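Local coordinates for peptidase M16 C-terminal domain-containing protein (Enterococcus faecalis, PDB 3D3Y) that is of unknown function but resembles M16 metallopeptidases, perhaps as an inactive member, and is predicted to bind a metal ion, at residues N53-P58 with E115-N121; A73-I77 with N89-I94; Q126-F132 with E183-A189; L259-T263 with K408-L412. All coordinates share one frame; numbering follows the deposited sequence.

Contact 1 (N53-P58 with E115-N121); sequences NSLNYP and EIIFAPN
Asn53 meets Asn121 where the loop leaving helix 40-52 crosses the C-terminal end of helix 105-118, two helices of an M16-type alpha/beta domain; a type I turn over Ser54-Tyr57 tightens the loop. Asn121 ND2 donates to Asn53 OD1 at 2.9 Å from above the carbonyl plane, the two amides being turned 74° apart. Asparagine suits both places because each amide has two ends: Asn53 ND2 goes on to Thr131 OG1, and Asn121 OD1 bonds Gln123 NE2. A water adds a second link, donating to Asn53 O and accepting from Asn121 N. Ser54 is small enough for its CB to lie 3.4 Å from Ala119 O, beside Ile116 CD1. Its OG gives its proton to a second water, which also accepts from Asn56 N and donates to Ala119 O and Glu115 OE1. Leu55 N binds Ala119 O directly at 2.9 Å, so this carbonyl, just past the helix, is gripped by one amide and one water. The CB atoms of Leu55 and Ala119 also meet, 4.2 Å apart. Asn56 reaches across to the last helical turn: its ND2 meets Glu115 OE1 on the syn side at 2.8 Å, almost straight at 174° and in the plane of its own amide. Glu115 CG lies 3.8 Å from Tyr57 CE2, and the bend at chi2 (-67°) beyond it turns the carboxylate toward Asn56; the tyrosine also packs on Leu63 and Arg66 of helix 60-69. At Pro58 a third water, accepting from Asn121 ND2, donates to Pro58 O at 2.6 Å.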
loop_
_atom_site.group_PDB
_atom_site.type_symbol
_atom_site.label_atom_id
_atom_site.label_comp_id
_atom_site.label_asym_id
_atom_site.label_seq_id
_atom_site.Cartn_x
_atom_site.Cartn_y
_atom_site.Cartn_z
ATOM N N ASN A 53 2.351 -11.285 20.584
ATOM C CA ASN A 53 3.119 -11.514 21.808
ATOM C C ASN A 53 4.596 -11.602 21.467
ATOM O O ASN A 53 4.963 -11.635 20.277
ATOM C CB ASN A 53 2.597 -12.735 22.619
ATOM C CG ASN A 53 2.708 -14.059 21.869
ATOM O OD1 ASN A 53 3.752 -14.365 21.299
ATOM N ND2 ASN A 53 1.620 -14.877 21.901
ATOM N N SER A 54 5.448 -11.619 22.492
ATOM C CA SER A 54 6.888 -11.775 22.281
ATOM C C SER A 54 7.429 -12.695 23.375
ATOM O O SER A 54 6.687 -13.106 24.265
ATOM C CB SER A 54 7.596 -10.407 22.281
ATOM O OG SER A 54 7.633 -9.841 23.587
ATOM N N LEU A 55 8.719 -12.992 23.329
ATOM C CA LEU A 55 9.319 -13.899 24.329
ATOM C C LEU A 55 9.008 -13.474 25.771
ATOM O O LEU A 55 8.680 -14.312 26.625
ATOM C CB LEU A 55 10.828 -13.942 24.155
ATOM C CG LEU A 55 11.556 -14.997 24.973
ATOM C CD1 LEU A 55 11.197 -16.397 24.449
ATOM C CD2 LEU A 55 13.064 -14.727 24.926
ATOM N N ASN A 56 9.148 -12.178 26.044
ATOM C CA ASN A 56 9.044 -11.651 27.408
ATOM C C ASN A 56 7.706 -10.991 27.730
ATOM O O ASN A 56 7.448 -10.660 28.889
ATOM C CB ASN A 56 10.226 -10.728 27.720
ATOM C CG ASN A 56 11.562 -11.470 27.654
ATOM O OD1 ASN A 56 11.712 -12.555 28.242
ATOM N ND2 ASN A 56 12.517 -10.917 26.910
ATOM N N TYR A 57 6.856 -10.834 26.713
ATOM C CA TYR A 57 5.431 -10.530 26.897
ATOM C C TYR A 57 4.635 -11.658 26.222
ATOM O O TYR A 57 4.063 -11.467 25.140
ATOM C CB TYR A 57 5.095 -9.145 26.312
ATOM C CG TYR A 57 6.028 -8.092 26.851
ATOM C CD1 TYR A 57 5.974 -7.717 28.190
ATOM C CD2 TYR A 57 7.010 -7.510 26.039
ATOM C CE1 TYR A 57 6.860 -6.779 28.712
ATOM C CE2 TYR A 57 7.899 -6.540 26.560
ATOM C CZ TYR A 57 7.813 -6.196 27.902
ATOM O OH TYR A 57 8.683 -5.259 28.446
ATOM N N PRO A 58 4.671 -12.864 26.826
ATOM C CA PRO A 58 4.281 -14.118 26.137
ATOM C C PRO A 58 2.812 -14.309 25.815
ATOM O O PRO A 58 2.446 -15.325 25.242
ATOM C CB PRO A 58 4.767 -15.225 27.087
ATOM C CG PRO A 58 4.884 -14.598 28.425
ATOM C CD PRO A 58 5.184 -13.118 28.189
ATOM N N GLU A 115 12.429 -5.392 22.440
ATOM C CA GLU A 115 11.768 -6.643 22.853
ATOM C C GLU A 115 11.023 -7.258 21.684
ATOM O O GLU A 115 11.235 -8.449 21.334
ATOM C CB GLU A 115 10.823 -6.415 24.046
ATOM C CG GLU A 115 11.547 -6.179 25.414
ATOM C CD GLU A 115 12.302 -7.432 25.929
ATOM O OE1 GLU A 115 11.938 -8.583 25.566
ATOM O OE2 GLU A 115 13.280 -7.262 26.695
ATOM N N ILE A 116 10.174 -6.451 21.057
ATOM C CA ILE A 116 9.401 -6.920 19.890
ATOM C C ILE A 116 10.283 -7.444 18.736
ATOM O O ILE A 116 10.038 -8.515 18.178
ATOM C CB ILE A 116 8.459 -5.819 19.381
ATOM C CG1 ILE A 116 7.389 -5.502 20.455
ATOM C CG2 ILE A 116 7.844 -6.223 17.994
ATOM C CD1 ILE A 116 6.588 -6.738 20.957
ATOM N N ILE A 117 11.318 -6.677 18.401
ATOM C CA ILE A 117 12.132 -6.980 17.217
ATOM C C ILE A 117 13.172 -8.073 17.427
ATOM O O ILE A 117 13.333 -8.963 16.570
ATOM C CB ILE A 117 12.783 -5.699 16.669
ATOM C CG1 ILE A 117 11.677 -4.730 16.209
ATOM C CG2 ILE A 117 13.764 -6.026 15.546
ATOM C CD1 ILE A 117 12.232 -3.352 15.818
ATOM N N PHE A 118 13.845 -8.029 18.573
ATOM C CA PHE A 118 14.953 -8.930 18.858
ATOM C C PHE A 118 14.640 -10.063 19.831
ATOM O O PHE A 118 15.456 -10.963 20.020
ATOM C CB PHE A 118 16.136 -8.096 19.348
ATOM C CG PHE A 118 16.633 -7.117 18.320
ATOM C CD1 PHE A 118 17.555 -7.518 17.361
ATOM C CD2 PHE A 118 16.165 -5.801 18.300
ATOM C CE1 PHE A 118 18.010 -6.622 16.396
ATOM C CE2 PHE A 118 16.613 -4.897 17.336
ATOM C CZ PHE A 118 17.536 -5.325 16.372
ATOM N N ALA A 119 13.473 -10.019 20.466
ATOM C CA ALA A 119 13.098 -11.100 21.376
ATOM C C ALA A 119 11.702 -11.593 21.047
ATOM O O ALA A 119 10.816 -11.549 21.891
ATOM C CB ALA A 119 13.218 -10.674 22.880
ATOM N N PRO A 120 11.504 -12.075 19.804
ATOM C CA PRO A 120 10.194 -12.608 19.456
ATOM C C PRO A 120 9.966 -13.926 20.185
ATOM O O PRO A 120 10.901 -14.473 20.791
ATOM C CB PRO A 120 10.324 -12.849 17.957
ATOM C CG PRO A 120 11.767 -13.153 17.764
ATOM C CD PRO A 120 12.428 -12.147 18.643
ATOM N N ASN A 121 8.746 -14.432 20.105
ATOM C CA ASN A 121 8.346 -15.605 20.857
ATOM C C ASN A 121 8.763 -16.883 20.112
ATOM O O ASN A 121 7.927 -17.641 19.614
ATOM C CB ASN A 121 6.835 -15.557 21.115
ATOM C CG ASN A 121 6.395 -16.540 22.195
ATOM O OD1 ASN A 121 7.226 -17.193 22.836
ATOM N ND2 ASN A 121 5.067 -16.650 22.400
HETATM O O HOH W 1 7.112 -12.797 18.560
HETATM O O HOH W 2 10.227 -10.104 24.319
HETATM O O HOH W 3 3.283 -17.707 24.642
#

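Contact 2 (A73-I77 with N89-I94); sequences ASFGI and NISMNI
The Phe75 ring is touched along its edge by two residues of the partner strand: CE1 lies 3.7 Å from Ile90 CG2, and CD1 lies 3.9 Å from Met92 CG. With CG anti to the backbone N (chi1 165°), the ring lies alongside Ile90, both pointing the same way. Beyond the pair, the ring packs edge-to-face with Phe112 of helix 105-118. On this same side Ile77 CG2 sits 3.8 Å from Ile90 CG1, and the bent tail of Met92, modelled as selenomethionine, brings CE near Ala73 CB. Large apolar residues suit this side because helices cover it. Ser74, Ser91 and Asn93 point to the other side, where Asn93 ND2 bonds Thr24 OG1 of the next strand.

Four backbone bonds join the hydrogen-bonded pairs Ser74-Asn93 and Gly76-Ser91. The bond from Ser91 N to Gly76 O, 2.8 Å long, is nearly straight at 177°. Ile77 N, turned outward, is taken by Glu51 OE2, so a helix side chain satisfies a donor on the outermost strand. This is an antiparallel beta hairpin, 74-82 with 85-95, closing one margin of a mixed sheet in the M16-type alpha/beta fold.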
loop_
_atom_site.group_PDB
_atom_site.type_symbol
_atom_site.label_atom_id
_atom_site.label_comp_id
_atom_site.label_asym_id
_atom_site.label_seq_id
_atom_site.Cartn_x
_atom_site.Cartn_y
_atom_site.Cartn_z
ATOM N N ALA A 73 0.268 3.446 25.219
ATOM C CA ALA A 73 0.825 3.491 23.866
ATOM C C ALA A 73 -0.020 2.694 22.885
ATOM O O ALA A 73 -0.618 1.706 23.272
ATOM C CB ALA A 73 2.261 2.920 23.885
ATOM N N SER A 74 -0.070 3.122 21.618
ATOM C CA SER A 74 -0.633 2.320 20.546
ATOM C C SER A 74 0.538 1.635 19.852
ATOM O O SER A 74 1.633 2.239 19.679
ATOM C CB SER A 74 -1.348 3.188 19.518
ATOM O OG SER A 74 -2.534 3.718 20.087
ATOM N N PHE A 75 0.299 0.401 19.439
ATOM C CA PHE A 75 1.315 -0.437 18.808
ATOM C C PHE A 75 0.682 -1.321 17.741
ATOM O O PHE A 75 -0.371 -1.934 17.967
ATOM C CB PHE A 75 2.005 -1.285 19.876
ATOM C CG PHE A 75 2.816 -2.442 19.324
ATOM C CD1 PHE A 75 3.949 -2.218 18.564
ATOM C CD2 PHE A 75 2.425 -3.749 19.575
ATOM C CE1 PHE A 75 4.714 -3.285 18.062
ATOM C CE2 PHE A 75 3.170 -4.831 19.086
ATOM C CZ PHE A 75 4.321 -4.595 18.331
ATOM N N GLY A 76 1.320 -1.416 16.571
ATOM C CA GLY A 76 0.805 -2.353 15.568
ATOM C C GLY A 76 1.884 -2.711 14.581
ATOM O O GLY A 76 2.871 -1.978 14.429
ATOM N N ILE A 77 1.709 -3.849 13.917
ATOM C CA ILE A 77 2.572 -4.274 12.823
ATOM C C ILE A 77 1.679 -4.692 11.642
ATOM O O ILE A 77 0.655 -5.409 11.826
ATOM C CB ILE A 77 3.511 -5.448 13.244
ATOM C CG1 ILE A 77 4.227 -5.151 14.573
ATOM C CG2 ILE A 77 4.567 -5.746 12.154
ATOM C CD1 ILE A 77 5.255 -6.290 14.992
ATOM N N ASN A 89 6.032 -3.144 8.518
ATOM C CA ASN A 89 5.917 -1.843 9.190
ATOM C C ASN A 89 5.536 -1.969 10.655
ATOM O O ASN A 89 4.429 -2.408 10.964
ATOM C CB ASN A 89 4.795 -1.040 8.510
ATOM C CG ASN A 89 4.929 -0.988 6.994
ATOM O OD1 ASN A 89 5.962 -0.583 6.485
ATOM N ND2 ASN A 89 3.872 -1.383 6.274
ATOM N N ILE A 90 6.423 -1.556 11.551
ATOM C CA ILE A 90 6.109 -1.600 12.985
ATOM C C ILE A 90 5.898 -0.165 13.401
ATOM O O ILE A 90 6.774 0.688 13.211
ATOM C CB ILE A 90 7.268 -2.199 13.798
ATOM C CG1 ILE A 90 7.555 -3.641 13.337
ATOM C CG2 ILE A 90 6.984 -2.146 15.312
ATOM C CD1 ILE A 90 8.892 -4.184 13.910
ATOM N N SER A 91 4.714 0.099 13.947
ATOM C CA SER A 91 4.311 1.466 14.285
ATOM C C SER A 91 4.011 1.558 15.770
ATOM O O SER A 91 3.453 0.608 16.351
ATOM C CB SER A 91 3.025 1.806 13.513
ATOM O OG SER A 91 3.275 1.782 12.102
HETATM N N MSE A 92 4.324 2.724 16.353
HETATM C CA MSE A 92 3.971 3.054 17.721
HETATM C C MSE A 92 3.618 4.525 17.813
HETATM O O MSE A 92 4.204 5.370 17.108
HETATM C CB MSE A 92 5.137 2.823 18.670
HETATM C CG MSE A 92 5.365 1.426 19.093
HETATM SE SE MSE A 92 6.742 1.350 20.482
HETATM C CE MSE A 92 5.754 1.602 22.087
ATOM N N ASN A 93 2.677 4.823 18.703
ATOM C CA ASN A 93 2.295 6.198 19.078
ATOM C C ASN A 93 2.403 6.247 20.614
ATOM O O ASN A 93 1.873 5.366 21.318
ATOM C CB ASN A 93 0.866 6.492 18.592
ATOM C CG ASN A 93 0.492 7.996 18.620
ATOM O OD1 ASN A 93 -0.688 8.348 18.842
ATOM N ND2 ASN A 93 1.460 8.873 18.362
ATOM N N ILE A 94 3.141 7.223 21.126
ATOM C CA ILE A 94 3.339 7.417 22.566
ATOM C C ILE A 94 3.136 8.874 22.932
ATOM O O ILE A 94 3.381 9.781 22.112
ATOM C CB ILE A 94 4.768 6.997 22.990
ATOM C CG1 ILE A 94 5.814 7.868 22.274
ATOM C CG2 ILE A 94 4.987 5.541 22.638
ATOM C CD1 ILE A 94 7.239 7.465 22.543
#

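Contact 3 (Q126-F132 with E183-A189); sequences QFEAETF and ETAASLA
Phe132 lays one face of its ring over the first turn of helix 185-198, with Ala185 N over the ring's centre. Ala185 CB makes a CH-pi contact with the same ring, 4.2 Å from the centroid, while Leu188 CG and Glu183 O sit at the ring's edge. With chi1 at 180°, the ring extends straight across toward the helix start. Alanine suits its place because its methyl can lie under the ring face, although the exact height of the ring is doubtful. Phe127 works differently, presenting its edge: CE2 is 3.6 Å from Leu188 O, and CD2 is 3.6 Å from Ala189 N. Leu188 CB adds apolar packing, 3.9 Å from Phe127 CD2. Gln126 lays its aliphatic part along the helix, CG against Ala186 CA at 3.8 Å, and its CA touches Ala189 CB.

One hydrogen bond crosses the contact. Phe127 N donates to Ala185 O at 3.3 Å, from above the carbonyl plane; Ala189 N, in the helix, reaches that oxygen from the opposite face.

The remaining polar bonds finish the two helix starts. Thr184 and Ser187 form a capping box, Thr184 N donating to Ser187 OG at 2.8 Å and Ser187 N to Thr184 OG1. At the other start, the Glu128 carboxylate accepts from Thr131 N, Thr131 OG1 and Glu130 N, and its negative charge should suit the positive end of the helix dipole. Lys42 pairs with Glu183 OE2. The arrangement is one of two N-capped helices, 129-148 and 185-198, joined at their first turns by aromatic packing in the alpha/beta domain.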
loop_
_atom_site.group_PDB
_atom_site.type_symbol
_atom_site.label_atom_id
_atom_site.label_comp_id
_atom_site.label_asym_id
_atom_site.label_seq_id
_atom_site.Cartn_x
_atom_site.Cartn_y
_atom_site.Cartn_z
ATOM N N GLN A 126 11.711 -22.277 16.560
ATOM C CA GLN A 126 10.333 -22.250 16.049
ATOM C C GLN A 126 9.482 -21.297 16.860
ATOM O O GLN A 126 9.633 -21.214 18.092
ATOM C CB GLN A 126 9.694 -23.646 16.075
ATOM C CG GLN A 126 10.441 -24.692 15.230
ATOM C CD GLN A 126 9.731 -26.031 15.196
ATOM O OE1 GLN A 126 8.525 -26.104 15.434
ATOM N NE2 GLN A 126 10.480 -27.107 14.899
ATOM N N PHE A 127 8.594 -20.559 16.193
ATOM C CA PHE A 127 7.593 -19.818 16.941
ATOM C C PHE A 127 6.808 -20.725 17.885
ATOM O O PHE A 127 6.561 -21.882 17.583
ATOM C CB PHE A 127 6.656 -19.041 16.023
ATOM C CG PHE A 127 7.224 -17.720 15.597
ATOM C CD1 PHE A 127 6.991 -16.575 16.358
ATOM C CD2 PHE A 127 7.996 -17.626 14.446
ATOM C CE1 PHE A 127 7.529 -15.350 15.985
ATOM C CE2 PHE A 127 8.533 -16.390 14.035
ATOM C CZ PHE A 127 8.314 -15.248 14.811
ATOM N N GLU A 128 6.445 -20.192 19.039
ATOM C CA GLU A 128 5.602 -20.901 19.985
ATOM C C GLU A 128 4.358 -21.442 19.240
ATOM O O GLU A 128 3.738 -20.711 18.450
ATOM C CB GLU A 128 5.228 -19.941 21.103
ATOM C CG GLU A 128 4.690 -20.586 22.330
ATOM C CD GLU A 128 3.213 -20.848 22.224
ATOM O OE1 GLU A 128 2.471 -19.957 21.748
ATOM O OE2 GLU A 128 2.798 -21.955 22.615
ATOM N N ALA A 129 4.040 -22.719 19.472
ATOM C CA ALA A 129 3.075 -23.456 18.645
ATOM C C ALA A 129 1.632 -22.963 18.778
ATOM O O ALA A 129 0.897 -22.860 17.784
ATOM C CB ALA A 129 3.149 -24.955 18.962
ATOM N N GLU A 130 1.201 -22.671 20.000
ATOM C CA GLU A 130 -0.165 -22.224 20.173
ATOM C C GLU A 130 -0.333 -20.931 19.447
ATOM O O GLU A 130 -1.317 -20.725 18.723
ATOM C CB GLU A 130 -0.522 -22.035 21.644
ATOM C CG GLU A 130 -2.027 -21.849 21.857
ATOM C CD GLU A 130 -2.380 -20.617 22.711
ATOM O OE1 GLU A 130 -2.173 -20.678 23.956
ATOM O OE2 GLU A 130 -2.883 -19.600 22.118
ATOM N N THR A 131 0.644 -20.046 19.624
ATOM C CA THR A 131 0.577 -18.723 19.026
ATOM C C THR A 131 0.617 -18.856 17.514
ATOM O O THR A 131 -0.146 -18.180 16.803
ATOM C CB THR A 131 1.758 -17.806 19.472
ATOM O OG1 THR A 131 1.682 -17.546 20.887
ATOM C CG2 THR A 131 1.725 -16.493 18.707
ATOM N N PHE A 132 1.493 -19.729 17.018
ATOM C CA PHE A 132 1.638 -19.883 15.586
ATOM C C PHE A 132 0.351 -20.387 14.929
ATOM O O PHE A 132 -0.101 -19.868 13.918
ATOM C CB PHE A 132 2.784 -20.859 15.216
ATOM C CG PHE A 132 2.912 -21.011 13.746
ATOM C CD1 PHE A 132 3.555 -20.013 13.017
ATOM C CD2 PHE A 132 2.267 -22.068 13.067
ATOM C CE1 PHE A 132 3.629 -20.087 11.639
ATOM C CE2 PHE A 132 2.332 -22.154 11.669
ATOM C CZ PHE A 132 3.009 -21.156 10.964
ATOM N N GLU A 183 3.158 -22.883 5.140
ATOM C CA GLU A 183 3.978 -22.193 6.142
ATOM C C GLU A 183 3.825 -22.791 7.542
ATOM O O GLU A 183 2.740 -23.239 7.925
ATOM C CB GLU A 183 3.685 -20.686 6.144
ATOM C CG GLU A 183 3.998 -19.958 4.848
ATOM C CD GLU A 183 5.476 -19.996 4.453
ATOM O OE1 GLU A 183 6.372 -20.267 5.290
ATOM O OE2 GLU A 183 5.739 -19.727 3.271
ATOM N N THR A 184 4.934 -22.841 8.284
ATOM C CA THR A 184 4.964 -23.492 9.601
ATOM C C THR A 184 5.735 -22.633 10.596
ATOM O O THR A 184 6.361 -21.636 10.218
ATOM C CB THR A 184 5.651 -24.878 9.569
ATOM O OG1 THR A 184 7.013 -24.729 9.114
ATOM C CG2 THR A 184 4.880 -25.884 8.647
ATOM N N ALA A 185 5.695 -23.060 11.860
ATOM C CA ALA A 185 6.384 -22.382 12.949
ATOM C C ALA A 185 7.876 -22.290 12.692
ATOM O O ALA A 185 8.485 -21.271 12.988
ATOM C CB ALA A 185 6.104 -23.084 14.288
ATOM N N ALA A 186 8.442 -23.339 12.092
ATOM C CA ALA A 186 9.856 -23.360 11.675
ATOM C C ALA A 186 10.169 -22.428 10.497
ATOM O O ALA A 186 11.121 -21.676 10.565
ATOM C CB ALA A 186 10.292 -24.789 11.340
ATOM N N SER A 187 9.397 -22.519 9.410
ATOM C CA SER A 187 9.576 -21.654 8.256
ATOM C C SER A 187 9.500 -20.167 8.626
ATOM O O SER A 187 10.300 -19.335 8.124
ATOM C CB SER A 187 8.594 -22.028 7.114
ATOM O OG SER A 187 7.255 -21.619 7.391
ATOM N N LEU A 188 8.591 -19.838 9.536
ATOM C CA LEU A 188 8.438 -18.442 9.996
ATOM C C LEU A 188 9.578 -17.950 10.890
ATOM O O LEU A 188 9.971 -16.788 10.773
ATOM C CB LEU A 188 7.088 -18.175 10.693
ATOM C CG LEU A 188 6.023 -17.546 9.797
ATOM C CD1 LEU A 188 6.468 -16.160 9.395
ATOM C CD2 LEU A 188 5.807 -18.437 8.551
ATOM N N ALA A 189 10.080 -18.818 11.773
ATOM C CA ALA A 189 11.260 -18.516 12.590
ATOM C C ALA A 189 12.512 -18.374 11.709
ATOM O O ALA A 189 13.339 -17.486 11.928
ATOM C CB ALA A 189 11.481 -19.601 13.627
#

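Contact 4 (L259-T263 with K408-L412); sequences LAYNT and KRLEL
Asn262 and Glu411 form an antiparallel hydrogen-bonded pair where strand 255-262 ends beside the start of strand 411-421, neighbours in the mixed sheet of the C-terminal half, consistent with an M16-type domain. Asn262 N donates to Glu411 O at 2.8 Å, and Glu411 N returns a bond to Asn262 O at 3.0 Å, in the carbonyl plane. Both backbone groups of each residue are thus satisfied across the contact. Along the other margin of strand 255-262, Tyr261 and Thr263 bond through their backbones to Met315 and Gly313, so the strand is paired on two sides.

The side-chain amide of Asn262 is held further out. With CG anti to the backbone N (chi1 -178°), it meets a water that can donate to Asn262 OD1 and to Arg409 O, both 2.8 Å away; with further acceptors nearby, its two protons are probably shared among them. Asn262 ND2 makes a weak bond to Tyr162 OH of helix 150-162. Thr263 OG1 bonds Ile265 N, which leaves its methyl, CG2, to meet Leu410 CD1 at 3.7 Å. Arg409, at the exposed end of helix 400-409, carries its guanidinium away to a salt bridge with Glu405.

Leucine suits 410 and 412 because its branched methyls can cover the two faces of Tyr261; Tyr261 and Leu410 also pack on Leu337 of helix 326-341, and Leu412 on Ile243. Leu412 CD1, also 3.8 Å from Leu259 CB, stands over the centre of the Tyr261 ring, and Leu410 CD2 lies over the opposite face toward the rim, 3.6 Å from Tyr261 CD1.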
loop_
_atom_site.group_PDB
_atom_site.type_symbol
_atom_site.label_atom_id
_atom_site.label_comp_id
_atom_site.label_asym_id
_atom_site.label_seq_id
_atom_site.Cartn_x
_atom_site.Cartn_y
_atom_site.Cartn_z
ATOM N N LEU A 259 -10.837 -4.001 -16.336
ATOM C CA LEU A 259 -9.900 -3.757 -17.453
ATOM C C LEU A 259 -8.648 -3.135 -16.870
ATOM O O LEU A 259 -8.732 -2.260 -15.992
ATOM C CB LEU A 259 -10.473 -2.766 -18.478
ATOM C CG LEU A 259 -11.721 -3.080 -19.304
ATOM C CD1 LEU A 259 -13.006 -2.963 -18.455
ATOM C CD2 LEU A 259 -11.776 -2.102 -20.430
ATOM N N ALA A 260 -7.500 -3.555 -17.391
ATOM C CA ALA A 260 -6.217 -3.022 -16.978
ATOM C C ALA A 260 -5.479 -2.456 -18.175
ATOM O O ALA A 260 -5.320 -3.131 -19.206
ATOM C CB ALA A 260 -5.382 -4.104 -16.321
ATOM N N TYR A 261 -4.956 -1.245 -17.997
ATOM C CA TYR A 261 -4.235 -0.530 -19.025
ATOM C C TYR A 261 -2.828 -0.218 -18.561
ATOM O O TYR A 261 -2.637 0.106 -17.389
ATOM C CB TYR A 261 -4.896 0.828 -19.230
ATOM C CG TYR A 261 -6.338 0.839 -19.666
ATOM C CD1 TYR A 261 -6.682 1.036 -21.000
ATOM C CD2 TYR A 261 -7.361 0.724 -18.729
ATOM C CE1 TYR A 261 -8.019 1.075 -21.391
ATOM C CE2 TYR A 261 -8.701 0.784 -19.102
ATOM C CZ TYR A 261 -9.012 0.967 -20.426
ATOM O OH TYR A 261 -10.336 1.036 -20.769
ATOM N N ASN A 262 -1.856 -0.291 -19.468
ATOM C CA ASN A 262 -0.502 0.184 -19.190
ATOM C C ASN A 262 -0.508 1.713 -19.399
ATOM O O ASN A 262 -0.974 2.206 -20.440
ATOM C CB ASN A 262 0.492 -0.500 -20.143
ATOM C CG ASN A 262 1.945 -0.097 -19.890
ATOM O OD1 ASN A 262 2.365 0.999 -20.223
ATOM N ND2 ASN A 262 2.709 -1.001 -19.334
ATOM N N THR A 263 -0.032 2.453 -18.414
ATOM C CA THR A 263 0.080 3.895 -18.561
ATOM C C THR A 263 1.510 4.316 -18.813
ATOM O O THR A 263 1.738 5.398 -19.350
ATOM C CB THR A 263 -0.374 4.638 -17.292
ATOM O OG1 THR A 263 0.510 4.267 -16.222
ATOM C CG2 THR A 263 -1.830 4.286 -16.904
ATOM N N LYS A 408 -3.952 9.098 -24.834
ATOM C CA LYS A 408 -3.339 8.430 -25.995
ATOM C C LYS A 408 -2.264 7.426 -25.586
ATOM O O LYS A 408 -2.075 6.413 -26.262
ATOM C CB LYS A 408 -2.764 9.453 -26.993
ATOM C CG LYS A 408 -3.843 10.197 -27.796
ATOM C CD LYS A 408 -3.246 11.395 -28.561
ATOM C CE LYS A 408 -4.356 12.199 -29.246
ATOM N NZ LYS A 408 -3.817 13.521 -29.713
ATOM N N ARG A 409 -1.558 7.708 -24.491
ATOM C CA ARG A 409 -0.515 6.786 -23.979
ATOM C C ARG A 409 -1.077 5.503 -23.397
ATOM O O ARG A 409 -0.430 4.463 -23.426
ATOM C CB ARG A 409 0.287 7.477 -22.891
ATOM C CG ARG A 409 1.277 8.436 -23.464
ATOM C CD ARG A 409 1.974 9.235 -22.376
ATOM N NE ARG A 409 2.858 10.231 -22.993
ATOM C CZ ARG A 409 4.144 10.385 -22.692
ATOM N NH1 ARG A 409 4.714 9.608 -21.771
ATOM N NH2 ARG A 409 4.848 11.321 -23.319
ATOM N N LEU A 410 -2.272 5.607 -22.829
ATOM C CA LEU A 410 -2.982 4.489 -22.232
ATOM C C LEU A 410 -3.089 3.382 -23.228
ATOM O O LEU A 410 -3.436 3.633 -24.373
ATOM C CB LEU A 410 -4.404 4.923 -21.898
ATOM C CG LEU A 410 -4.950 4.397 -20.599
ATOM C CD1 LEU A 410 -4.248 5.231 -19.553
ATOM C CD2 LEU A 410 -6.443 4.611 -20.496
ATOM N N GLU A 411 -2.843 2.153 -22.801
ATOM C CA GLU A 411 -2.925 1.019 -23.702
ATOM C C GLU A 411 -3.567 -0.155 -22.978
ATOM O O GLU A 411 -2.987 -0.691 -22.034
ATOM C CB GLU A 411 -1.526 0.615 -24.153
ATOM C CG GLU A 411 -1.497 -0.534 -25.111
ATOM C CD GLU A 411 -1.785 -0.122 -26.562
ATOM O OE1 GLU A 411 -2.095 -1.026 -27.373
ATOM O OE2 GLU A 411 -1.693 1.084 -26.888
ATOM N N LEU A 412 -4.748 -0.560 -23.437
ATOM C CA LEU A 412 -5.463 -1.706 -22.823
ATOM C C LEU A 412 -4.634 -2.965 -22.968
ATOM O O LEU A 412 -4.027 -3.205 -24.037
ATOM C CB LEU A 412 -6.874 -1.865 -23.417
ATOM C CG LEU A 412 -7.793 -2.965 -22.883
ATOM C CD1 LEU A 412 -7.970 -2.843 -21.364
ATOM C CD2 LEU A 412 -9.153 -2.951 -23.613
HETATM O O HOH W 4 1.539 2.815 -22.246
#

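In the fold
Contacts 1, 2 and 3 form a continuous group in one half of the chain, whereas contact 4 belongs to the other, its centre 39 to 47 Å from theirs. Contact 2 is nested inside the loop closed by contact 1, and the two touch where helix 105-118 covers the hairpin: Ile117 CG1 lies 3.7 Å from Ile90 CD1. Contacts 1 and 3, centres 13 Å apart, meet through a probable hydrogen bond between Glu128 N and Asn121 O, 3.0 Å apart. Contacts 2 and 3 stay about 9 Å apart between nearest atoms. No metal or substrate site is established here; a bound 1,2-ethanediol, probably from crystallisation, lies about 4 Å from the Arg409 side chain.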